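Local coordinates for protein with a SET domain within carboxy region (Cryptosporidium parvum, PDB 4LDG), which probably acts as a histone H4K20 methyltransferase through its SET domain, the carboxy-terminal part of a longer protein, at residues 123-135 with 233-246. Residues are numbered along the deposited sequence; the frame is centred on the assembly and turned at random.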
loop_
_atom_site.group_PDB
_atom_site.type_symbol
_atom_site.label_atom_id
_atom_site.label_comp_id
_atom_site.label_asym_id
_atom_site.label_seq_id
_atom_site.Cartn_x
_atom_site.Cartn_y
_atom_site.Cartn_z
ATOM N N TRP A 123 -18.687 3.532 1.860
ATOM C CA TRP A 123 -17.839 4.704 1.818
ATOM C C TRP A 123 -16.359 4.399 2.025
ATOM O O TRP A 123 -15.529 5.104 1.506
ATOM C CB TRP A 123 -18.340 5.790 2.778
ATOM C CG TRP A 123 -19.458 6.522 2.204
ATOM C CD1 TRP A 123 -20.766 6.331 2.470
ATOM C CD2 TRP A 123 -19.398 7.542 1.198
ATOM N NE1 TRP A 123 -21.523 7.175 1.731
ATOM C CE2 TRP A 123 -20.710 7.939 0.942
ATOM C CE3 TRP A 123 -18.355 8.182 0.520
ATOM C CZ2 TRP A 123 -21.029 8.939 0.016
ATOM C CZ3 TRP A 123 -18.679 9.206 -0.401
ATOM C CH2 TRP A 123 -19.990 9.560 -0.640
ATOM N N LYS A 124 -16.009 3.340 2.732
ATOM C CA LYS A 124 -14.604 2.925 2.716
ATOM C C LYS A 124 -14.149 2.484 1.332
ATOM O O LYS A 124 -13.027 2.817 0.903
ATOM C CB LYS A 124 -14.357 1.779 3.684
ATOM C CG LYS A 124 -14.447 2.145 5.150
ATOM C CD LYS A 124 -14.503 0.861 5.967
ATOM C CE LYS A 124 -14.140 1.143 7.412
ATOM N NZ LYS A 124 -14.623 0.029 8.253
ATOM N N LYS A 125 -15.005 1.716 0.651
ATOM C CA LYS A 125 -14.726 1.309 -0.714
ATOM C C LYS A 125 -14.510 2.525 -1.627
ATOM O O LYS A 125 -13.593 2.544 -2.438
ATOM C CB LYS A 125 -15.868 0.457 -1.269
ATOM C CG LYS A 125 -15.633 -0.039 -2.700
ATOM C CD LYS A 125 -16.841 -0.733 -3.317
ATOM C CE LYS A 125 -16.437 -1.396 -4.631
ATOM N NZ LYS A 125 -17.578 -1.952 -5.438
ATOM N N ILE A 126 -15.344 3.541 -1.492
ATOM C CA ILE A 126 -15.183 4.740 -2.298
ATOM C C ILE A 126 -13.808 5.351 -2.058
ATOM O O ILE A 126 -13.085 5.658 -3.001
ATOM C CB ILE A 126 -16.343 5.732 -2.044
ATOM C CG1 ILE A 126 -17.604 5.186 -2.744
ATOM C CG2 ILE A 126 -15.999 7.142 -2.517
ATOM C CD1 ILE A 126 -18.911 5.665 -2.162
ATOM N N ILE A 127 -13.427 5.484 -0.807
ATOM C CA ILE A 127 -12.116 6.039 -0.463
ATOM C C ILE A 127 -10.941 5.172 -0.951
ATOM O O ILE A 127 -9.970 5.691 -1.507
ATOM C CB ILE A 127 -12.005 6.270 1.066
ATOM C CG1 ILE A 127 -13.091 7.260 1.529
ATOM C CG2 ILE A 127 -10.614 6.783 1.457
ATOM C CD1 ILE A 127 -12.960 8.648 0.918
ATOM N N TYR A 128 -11.025 3.867 -0.771
ATOM C CA TYR A 128 -9.971 2.969 -1.225
ATOM C C TYR A 128 -9.762 3.031 -2.733
ATOM O O TYR A 128 -8.641 3.184 -3.227
ATOM C CB TYR A 128 -10.319 1.528 -0.792
ATOM C CG TYR A 128 -10.276 1.303 0.718
ATOM C CD1 TYR A 128 -9.447 2.043 1.539
ATOM C CD2 TYR A 128 -11.054 0.328 1.305
ATOM C CE1 TYR A 128 -9.394 1.812 2.883
ATOM C CE2 TYR A 128 -11.024 0.105 2.668
ATOM C CZ TYR A 128 -10.169 0.837 3.453
ATOM O OH TYR A 128 -10.136 0.619 4.835
ATOM N N LYS A 129 -10.861 2.931 -3.456
ATOM C CA LYS A 129 -10.855 3.074 -4.900
ATOM C C LYS A 129 -10.201 4.388 -5.306
ATOM O O LYS A 129 -9.340 4.418 -6.190
ATOM C CB LYS A 129 -12.283 2.990 -5.434
ATOM C CG LYS A 129 -12.384 3.081 -6.946
ATOM C CD LYS A 129 -13.725 2.588 -7.481
ATOM C CE LYS A 129 -13.821 2.943 -8.947
ATOM N NZ LYS A 129 -14.918 2.248 -9.701
ATOM N N TYR A 130 -10.577 5.475 -4.644
ATOM C CA TYR A 130 -9.962 6.755 -4.959
ATOM C C TYR A 130 -8.455 6.746 -4.696
ATOM O O TYR A 130 -7.694 7.267 -5.495
ATOM C CB TYR A 130 -10.635 7.893 -4.184
ATOM C CG TYR A 130 -10.179 9.276 -4.609
ATOM C CD1 TYR A 130 -10.845 9.980 -5.628
ATOM C CD2 TYR A 130 -9.099 9.880 -3.999
ATOM C CE1 TYR A 130 -10.451 11.240 -6.006
ATOM C CE2 TYR A 130 -8.673 11.140 -4.381
ATOM C CZ TYR A 130 -9.350 11.814 -5.392
ATOM O OH TYR A 130 -8.916 13.064 -5.765
ATOM N N CYS A 131 -8.019 6.208 -3.560
ATOM C CA CYS A 131 -6.561 6.165 -3.248
ATOM C C CYS A 131 -5.791 5.276 -4.240
ATOM O O CYS A 131 -4.695 5.613 -4.690
ATOM C CB CYS A 131 -6.320 5.658 -1.844
ATOM S SG CYS A 131 -7.033 6.653 -0.525
ATOM N N ILE A 132 -6.382 4.150 -4.604
ATOM C CA ILE A 132 -5.726 3.256 -5.543
ATOM C C ILE A 132 -5.454 3.969 -6.864
ATOM O O ILE A 132 -4.348 3.917 -7.388
ATOM C CB ILE A 132 -6.548 1.986 -5.801
ATOM C CG1 ILE A 132 -6.498 1.104 -4.568
ATOM C CG2 ILE A 132 -5.944 1.208 -6.974
ATOM C CD1 ILE A 132 -7.445 -0.067 -4.608
ATOM N N LEU A 133 -6.474 4.643 -7.395
ATOM C CA LEU A 133 -6.396 5.200 -8.749
ATOM C C LEU A 133 -5.682 6.544 -8.825
ATOM O O LEU A 133 -5.134 6.869 -9.864
ATOM C CB LEU A 133 -7.793 5.306 -9.356
ATOM C CG LEU A 133 -8.424 3.960 -9.721
ATOM C CD1 LEU A 133 -9.884 4.109 -10.025
ATOM C CD2 LEU A 133 -7.711 3.323 -10.902
ATOM N N ASN A 134 -5.673 7.317 -7.744
ATOM C CA ASN A 134 -4.956 8.602 -7.730
ATOM C C ASN A 134 -3.639 8.538 -6.963
ATOM O O ASN A 134 -3.066 9.560 -6.657
ATOM C CB ASN A 134 -5.864 9.693 -7.138
ATOM C CG ASN A 134 -7.085 9.918 -7.984
ATOM O OD1 ASN A 134 -6.975 10.365 -9.120
ATOM N ND2 ASN A 134 -8.253 9.571 -7.461
ATOM N N GLU A 135 -3.189 7.329 -6.629
ATOM C CA GLU A 135 -1.872 7.094 -6.024
ATOM C C GLU A 135 -1.716 7.751 -4.666
ATOM O O GLU A 135 -0.684 8.326 -4.375
ATOM C CB GLU A 135 -0.735 7.549 -6.949
ATOM C CG GLU A 135 -0.735 6.922 -8.333
ATOM C CD GLU A 135 -0.153 5.515 -8.383
ATOM O OE1 GLU A 135 0.264 4.966 -7.328
ATOM O OE2 GLU A 135 -0.107 4.942 -9.496
ATOM N N LYS A 233 -6.845 -6.379 1.224
ATOM C CA LYS A 233 -8.159 -6.267 0.649
ATOM C C LYS A 233 -7.962 -6.203 -0.848
ATOM O O LYS A 233 -6.862 -5.950 -1.315
ATOM C CB LYS A 233 -8.872 -5.020 1.176
ATOM C CG LYS A 233 -9.433 -5.258 2.552
ATOM C CD LYS A 233 -10.178 -4.055 3.086
ATOM C CE LYS A 233 -10.747 -4.300 4.494
ATOM N NZ LYS A 233 -11.220 -5.695 4.757
ATOM N N VAL A 234 -9.013 -6.486 -1.593
ATOM C CA VAL A 234 -8.967 -6.414 -3.050
ATOM C C VAL A 234 -10.156 -5.593 -3.533
ATOM O O VAL A 234 -11.238 -5.724 -2.994
ATOM C CB VAL A 234 -8.994 -7.808 -3.723
ATOM C CG1 VAL A 234 -9.122 -7.669 -5.237
ATOM C CG2 VAL A 234 -7.723 -8.573 -3.424
ATOM N N LEU A 235 -9.914 -4.733 -4.515
ATOM C CA LEU A 235 -10.963 -4.104 -5.293
ATOM C C LEU A 235 -10.796 -4.512 -6.732
ATOM O O LEU A 235 -9.691 -4.416 -7.288
ATOM C CB LEU A 235 -10.871 -2.577 -5.240
ATOM C CG LEU A 235 -11.233 -1.856 -3.935
ATOM C CD1 LEU A 235 -11.274 -0.352 -4.176
ATOM C CD2 LEU A 235 -12.553 -2.332 -3.340
ATOM N N MET A 236 -11.900 -4.929 -7.338
ATOM C CA MET A 236 -11.931 -5.147 -8.769
ATOM C C MET A 236 -12.196 -3.801 -9.402
ATOM O O MET A 236 -13.220 -3.209 -9.130
ATOM C CB MET A 236 -13.036 -6.137 -9.151
ATOM C CG MET A 236 -12.904 -7.481 -8.459
ATOM S SD MET A 236 -11.363 -8.358 -8.814
ATOM C CE MET A 236 -11.611 -8.716 -10.551
ATOM N N ILE A 237 -11.248 -3.318 -10.204
ATOM C CA ILE A 237 -11.347 -2.036 -10.870
ATOM C C ILE A 237 -11.039 -2.289 -12.321
ATOM O O ILE A 237 -9.983 -2.821 -12.640
ATOM C CB ILE A 237 -10.353 -1.024 -10.314
ATOM C CG1 ILE A 237 -10.787 -0.622 -8.919
ATOM C CG2 ILE A 237 -10.276 0.200 -11.223
ATOM C CD1 ILE A 237 -9.754 0.154 -8.147
ATOM N N GLU A 238 -11.971 -1.941 -13.205
ATOM C CA GLU A 238 -11.774 -2.117 -14.640
ATOM C C GLU A 238 -11.294 -3.547 -14.976
ATOM O O GLU A 238 -10.380 -3.752 -15.768
ATOM C CB GLU A 238 -10.837 -1.021 -15.172
ATOM C CG GLU A 238 -11.483 0.368 -15.156
ATOM C CD GLU A 238 -10.529 1.503 -15.534
ATOM O OE1 GLU A 238 -9.877 2.091 -14.620
ATOM O OE2 GLU A 238 -10.452 1.827 -16.744
ATOM N N ASN A 239 -11.938 -4.514 -14.323
ATOM C CA ASN A 239 -11.781 -5.949 -14.596
ATOM C C ASN A 239 -10.542 -6.621 -14.008
ATOM O O ASN A 239 -10.296 -7.801 -14.243
ATOM C CB ASN A 239 -11.866 -6.209 -16.097
ATOM C CG ASN A 239 -13.293 -6.382 -16.555
ATOM O OD1 ASN A 239 -14.063 -5.425 -16.584
ATOM N ND2 ASN A 239 -13.667 -7.615 -16.873
ATOM N N THR A 240 -9.806 -5.857 -13.214
ATOM C CA THR A 240 -8.463 -6.188 -12.740
ATOM C C THR A 240 -8.439 -6.087 -11.206
ATOM O O THR A 240 -8.820 -5.052 -10.627
ATOM C CB THR A 240 -7.491 -5.164 -13.325
ATOM O OG1 THR A 240 -7.392 -5.397 -14.728
ATOM C CG2 THR A 240 -6.098 -5.249 -12.704
ATOM N N PRO A 241 -8.041 -7.166 -10.528
ATOM C CA PRO A 241 -7.960 -7.057 -9.081
ATOM C C PRO A 241 -6.810 -6.161 -8.723
ATOM O O PRO A 241 -5.764 -6.264 -9.341
ATOM C CB PRO A 241 -7.655 -8.482 -8.639
ATOM C CG PRO A 241 -6.913 -9.074 -9.790
ATOM C CD PRO A 241 -7.545 -8.466 -11.015
ATOM N N ARG A 242 -7.028 -5.282 -7.748
ATOM C CA ARG A 242 -6.000 -4.434 -7.164
ATOM C C ARG A 242 -5.906 -4.784 -5.696
ATOM O O ARG A 242 -6.895 -4.607 -4.924
ATOM C CB ARG A 242 -6.369 -2.957 -7.302
ATOM C CG ARG A 242 -6.797 -2.572 -8.717
ATOM C CD ARG A 242 -5.652 -2.678 -9.706
ATOM N NE ARG A 242 -4.655 -1.660 -9.385
ATOM C CZ ARG A 242 -4.601 -0.444 -9.919
ATOM N NH1 ARG A 242 -5.491 -0.048 -10.839
ATOM N NH2 ARG A 242 -3.665 0.398 -9.519
ATOM N N LEU A 243 -4.714 -5.245 -5.300
ATOM C CA LEU A 243 -4.494 -5.766 -3.958
ATOM C C LEU A 243 -3.778 -4.696 -3.145
ATOM O O LEU A 243 -2.768 -4.117 -3.605
ATOM C CB LEU A 243 -3.648 -7.047 -4.045
ATOM C CG LEU A 243 -3.171 -7.789 -2.777
ATOM C CD1 LEU A 243 -4.345 -8.411 -2.026
ATOM C CD2 LEU A 243 -2.161 -8.860 -3.159
ATOM N N PHE A 244 -4.288 -4.449 -1.933
ATOM C CA PHE A 244 -3.757 -3.392 -1.088
ATOM C C PHE A 244 -3.851 -3.711 0.383
ATOM O O PHE A 244 -4.650 -4.586 0.826
ATOM C CB PHE A 244 -4.435 -2.016 -1.370
ATOM C CG PHE A 244 -5.929 -1.965 -1.075
ATOM C CD1 PHE A 244 -6.412 -1.376 0.076
ATOM C CD2 PHE A 244 -6.840 -2.497 -1.960
ATOM C CE1 PHE A 244 -7.779 -1.337 0.340
ATOM C CE2 PHE A 244 -8.201 -2.470 -1.706
ATOM C CZ PHE A 244 -8.675 -1.888 -0.562
ATOM N N PHE A 245 -3.023 -2.984 1.141
ATOM C CA PHE A 245 -2.962 -3.124 2.585
ATOM C C PHE A 245 -3.772 -2.032 3.258
ATOM O O PHE A 245 -3.781 -0.887 2.804
ATOM C CB PHE A 245 -1.527 -2.988 3.026
ATOM C CG PHE A 245 -0.658 -4.136 2.626
ATOM C CD1 PHE A 245 -0.863 -5.383 3.157
ATOM C CD2 PHE A 245 0.409 -3.945 1.752
ATOM C CE1 PHE A 245 -0.028 -6.424 2.829
ATOM C CE2 PHE A 245 1.235 -4.979 1.415
ATOM C CZ PHE A 245 1.016 -6.219 1.957
ATOM N N VAL A 246 -4.477 -2.394 4.321
ATOM C CA VAL A 246 -5.058 -1.407 5.228
ATOM C C VAL A 246 -4.625 -1.743 6.635
ATOM O O VAL A 246 -4.326 -2.886 6.932
ATOM C CB VAL A 246 -6.588 -1.358 5.143
ATOM C CG1 VAL A 246 -7.020 -1.009 3.730
ATOM C CG2 VAL A 246 -7.211 -2.667 5.542
HETATM O O HOH W 1 -14.655 -0.337 -9.880
#
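Y128, I132 and L133 of helix 121-134 rest on L235, I237, R242, F244 and V246, which belong to a beta hairpin of the SET domain. Backbone hydrogen bonds pair K233 with F244, L235 with R242 and I237 with T240, and a type I' turn from I237 to T240 closes the hairpin. The axis of segment 123-134 runs at 74° to strand 233-237 and at 101° to strand 240-246, so the helix lies across both. No direct hydrogen bond joins the two segments, so the contact rests on side-chain packing.

The phenol of Y128 and the ring of F244 meet obliquely, their planes at 55°; F244 CE1 sits over one face of the phenol, toward its rim, 3.7 Å from Y128 CG. Farther along the phenol, V246 CG1 approaches Y128 CZ, and the hydroxyl beyond is fixed by a hydrogen bond with the carbonyl of D161.

I132 works with both branches. CD1 reaches F244 CD2 at 3.6 Å, whereas CG2, anti to the backbone N, lies over one face of the R242 guanidinium, 3.5 Å from NH2. R242 is bent at chi2 and chi3, which folds the guanidinium back alongside I132; its NE forms a salt bridge with E166 of the adjoining strand, so the group offers a face to the helix while its charge is met elsewhere. L133 and I237 point their methyls at each other, CD2 to CG2 at 4.1 Å.

L235 CD1 presses against the helix backbone, 3.4 Å from K129 N, an atom that already donates a hydrogen bond to K125 O. K129 itself runs extended past I237 CD1, and a water 2.6 Å from its NZ donates a hydrogen bond to M236 O.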